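Local atomic coordinates of single-stranded DNA-binding protein 1 (Streptomyces coelicolor, PDB entry 4DAM), a protein that probably binds single-stranded DNA as a homotetramer, here represented by its OB-fold domain. Residues A20-T26 with F41-V45. The protein carries 1 engineered substitution. Coordinates in Å, arbitrary orientation, origin at the centre of the assembly. Residue numbers count along the deposited sequence, not the author numbering.
Sequences AVGNVAT and FRLAV
Strand 20-24 meets strand 41-45 at 120° between N-to-C directions, axes 4.6 Å apart at closest; the antiparallel pairing of the hairpin is kept from Asn-23 onward, while the Ala-20 end veers across strand 41-45. Asn-23 and Ala-44 form the hydrogen-bonded pair (N of Asn-23 to O of Ala-44 and N of Ala-44 to O of Asn-23, both 2.9 Å); Val-24 and Leu-43 form the next, non-hydrogen-bonded pair, CA-CA 4.9 Å. N of Ala-25 then donates to O of Arg-42 (2.8 Å). Beyond it the side chain of Thr-26, chi1 p, replaces a main-chain acceptor: N of Arg-42 donates to its OG1 (3.0 Å). At Gly-22 (phi/psi -160/-156) the chain bends sharply, its CA 3.2 Å from O of Ala-44; a CB there would clash with that oxygen and with CG2 of Val-45. Such a coiled first strand, hydrogen-bonded also to strand 86-100 through Ala-20 and Gly-22, belongs to the OB-fold barrel of SSB proteins. The bend carries Ala-20 over the inward side, its CB filling the notch between CD2 of Leu-43 (3.7 Å) and CG2 of Val-45 (3.9 Å). Leu-43 (chi1 t, chi2 p) lays CD1 in the hollow left by the missing side chain, 3.8 Å from C of Gly-22. On the same face CG2 of Val-24 meets CE1 of Phe-41 (4.0 Å), whereas CB of Ala-25 approaches CB of Ala-44 (4.2 Å) on the face bearing Asn-23.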
ATOM      1  N   ALA A  20      -0.303  -6.073   5.958  1.00 20.39           N
ATOM      2  CA  ALA A  20      -0.187  -5.976   7.428  1.00 19.08           C
ATOM      3  C   ALA A  20       0.747  -7.097   7.877  1.00 21.90           C
ATOM      4  O   ALA A  20       0.601  -8.245   7.457  1.00 20.61           O
ATOM      5  CB  ALA A  20      -1.563  -6.114   8.090  1.00 22.19           C
ATOM      6  N   VAL A  21       1.746  -6.733   8.657  1.00 18.79           N
ATOM      7  CA  VAL A  21       2.722  -7.683   9.180  1.00 17.80           C
ATOM      8  C   VAL A  21       2.549  -7.697  10.680  1.00 17.63           C
ATOM      9  O   VAL A  21       2.763  -6.685  11.352  1.00 18.70           O
ATOM     10  CB  VAL A  21       4.132  -7.251   8.778  1.00 22.52           C
ATOM     11  CG1 VAL A  21       5.166  -8.265   9.284  1.00 26.44           C
ATOM     12  CG2 VAL A  21       4.208  -7.094   7.262  1.00 25.57           C
ATOM     13  N   GLY A  22       2.118  -8.831  11.224  1.00 15.64           N
ATOM     14  CA  GLY A  22       1.819  -8.885  12.614  1.00 16.58           C
ATOM     15  C   GLY A  22       1.808 -10.296  13.144  1.00 17.14           C
ATOM     16  O   GLY A  22       2.433 -11.168  12.600  1.00 19.70           O
ATOM     17  N   ASN A  23       1.088 -10.482  14.237  1.00 14.64           N
ATOM     18  CA  ASN A  23       0.987 -11.771  14.871  1.00 15.46           C
ATOM     19  C   ASN A  23      -0.452 -12.222  15.009  1.00 15.33           C
ATOM     20  O   ASN A  23      -1.342 -11.425  15.289  1.00 15.92           O
ATOM     21  CB  ASN A  23       1.688 -11.748  16.227  1.00 19.00           C
ATOM     22  CG  ASN A  23       3.188 -11.565  16.069  1.00 21.85           C
ATOM     23  OD1 ASN A  23       3.943 -12.519  16.055  1.00 30.96           O
ATOM     24  ND2 ASN A  23       3.603 -10.350  15.893  1.00 27.82           N
ATOM     25  N   VAL A  24      -0.654 -13.517  14.800  1.00 14.29           N
ATOM     26  CA  VAL A  24      -1.941 -14.147  15.062  1.00 14.18           C
ATOM     27  C   VAL A  24      -2.263 -13.989  16.556  1.00 16.00           C
ATOM     28  O   VAL A  24      -1.490 -14.418  17.423  1.00 19.42           O
ATOM     29  CB  VAL A  24      -1.966 -15.613  14.625  1.00 13.54           C
ATOM     30  CG1 VAL A  24      -3.327 -16.248  15.001  1.00 15.76           C
ATOM     31  CG2 VAL A  24      -1.641 -15.762  13.124  1.00 14.25           C
ATOM     32  N   ALA A  25      -3.404 -13.364  16.860  1.00 14.59           N
ATOM     33  CA  ALA A  25      -3.712 -12.958  18.238  1.00 16.82           C
ATOM     34  C   ALA A  25      -4.786 -13.820  18.891  1.00 19.24           C
ATOM     35  O   ALA A  25      -4.937 -13.815  20.116  1.00 22.33           O
ATOM     36  CB  ALA A  25      -4.097 -11.476  18.265  1.00 18.50           C
ATOM     37  N   THR A  26      -5.542 -14.545  18.085  1.00 19.42           N
ATOM     38  CA  THR A  26      -6.563 -15.495  18.547  1.00 19.59           C
ATOM     39  C   THR A  26      -6.470 -16.762  17.745  1.00 19.94           C
ATOM     40  O   THR A  26      -6.035 -16.730  16.580  1.00 21.05           O
ATOM     41  CB  THR A  26      -8.014 -14.937  18.403  1.00 23.31           C
ATOM     42  OG1 THR A  26      -8.339 -14.673  17.011  1.00 23.37           O
ATOM     43  CG2 THR A  26      -8.193 -13.673  19.272  1.00 24.68           C
ATOM     44  N   PHE A  41      -9.464 -14.937  11.962  1.00 14.45           N
ATOM     45  CA  PHE A  41      -8.606 -14.788  13.132  1.00 13.89           C
ATOM     46  C   PHE A  41      -8.303 -13.328  13.368  1.00 14.14           C
ATOM     47  O   PHE A  41      -8.377 -12.502  12.459  1.00 15.86           O
ATOM     48  CB  PHE A  41      -7.307 -15.605  13.023  1.00 15.33           C
ATOM     49  CG  PHE A  41      -6.416 -15.191  11.901  1.00 14.96           C
ATOM     50  CD1 PHE A  41      -5.376 -14.300  12.117  1.00 14.66           C
ATOM     51  CD2 PHE A  41      -6.586 -15.727  10.641  1.00 16.61           C
ATOM     52  CE1 PHE A  41      -4.542 -13.917  11.064  1.00 14.28           C
ATOM     53  CE2 PHE A  41      -5.755 -15.360   9.585  1.00 15.65           C
ATOM     54  CZ  PHE A  41      -4.733 -14.457   9.812  1.00 15.23           C
ATOM     55  N   ARG A  42      -7.912 -13.020  14.598  1.00 15.12           N
ATOM     56  CA  ARG A  42      -7.490 -11.669  14.945  1.00 15.79           C
ATOM     57  C   ARG A  42      -6.006 -11.513  14.692  1.00 15.22           C
ATOM     58  O   ARG A  42      -5.226 -12.393  15.006  1.00 16.92           O
ATOM     59  CB  ARG A  42      -7.814 -11.395  16.399  1.00 19.81           C
ATOM     60  CG  ARG A  42      -7.648  -9.966  16.888  1.00 23.03           C
ATOM     61  CD  ARG A  42      -8.255  -9.917  18.291  1.00 28.32           C
ATOM     62  NE  ARG A  42      -8.251  -8.610  18.930  1.00 37.09           N
ATOM     63  CZ  ARG A  42      -9.050  -7.596  18.619  1.00 32.64           C
ATOM     64  NH1 ARG A  42      -9.927  -7.682  17.620  1.00 37.66           N
ATOM     65  NH2 ARG A  42      -8.935  -6.473  19.306  1.00 40.28           N
ATOM     66  N   LEU A  43      -5.635 -10.385  14.099  1.00 14.22           N
ATOM     67  CA  LEU A  43      -4.249 -10.053  13.789  1.00 12.85           C
ATOM     68  C   LEU A  43      -3.855  -8.798  14.558  1.00 15.87           C
ATOM     69  O   LEU A  43      -4.554  -7.779  14.505  1.00 16.35           O
ATOM     70  CB  LEU A  43      -4.087  -9.783  12.293  1.00 14.18           C
ATOM     71  CG  LEU A  43      -2.682  -9.412  11.787  1.00 14.93           C
ATOM     72  CD1 LEU A  43      -1.751 -10.624  11.822  1.00 17.31           C
ATOM     73  CD2 LEU A  43      -2.753  -8.812  10.376  1.00 17.93           C
ATOM     74  N   ALA A  44      -2.735  -8.873  15.261  1.00 14.75           N
ATOM     75  CA  ALA A  44      -2.167  -7.730  15.996  1.00 15.16           C
ATOM     76  C   ALA A  44      -0.946  -7.201  15.273  1.00 16.39           C
ATOM     77  O   ALA A  44       0.033  -7.927  15.091  1.00 16.73           O
ATOM     78  CB  ALA A  44      -1.777  -8.135  17.414  1.00 18.61           C
ATOM     79  N   VAL A  45      -0.997  -5.919  14.896  1.00 15.84           N
ATOM     80  CA  VAL A  45       0.083  -5.284  14.166  1.00 16.23           C
ATOM     81  C   VAL A  45       0.624  -4.121  15.003  1.00 18.89           C
ATOM     82  O   VAL A  45      -0.054  -3.102  15.180  1.00 18.77           O
ATOM     83  CB  VAL A  45      -0.419  -4.781  12.787  1.00 16.41           C
ATOM     84  CG1 VAL A  45       0.689  -4.078  12.009  1.00 18.92           C
ATOM     85  CG2 VAL A  45      -1.067  -5.907  11.988  1.00 17.16           C
TER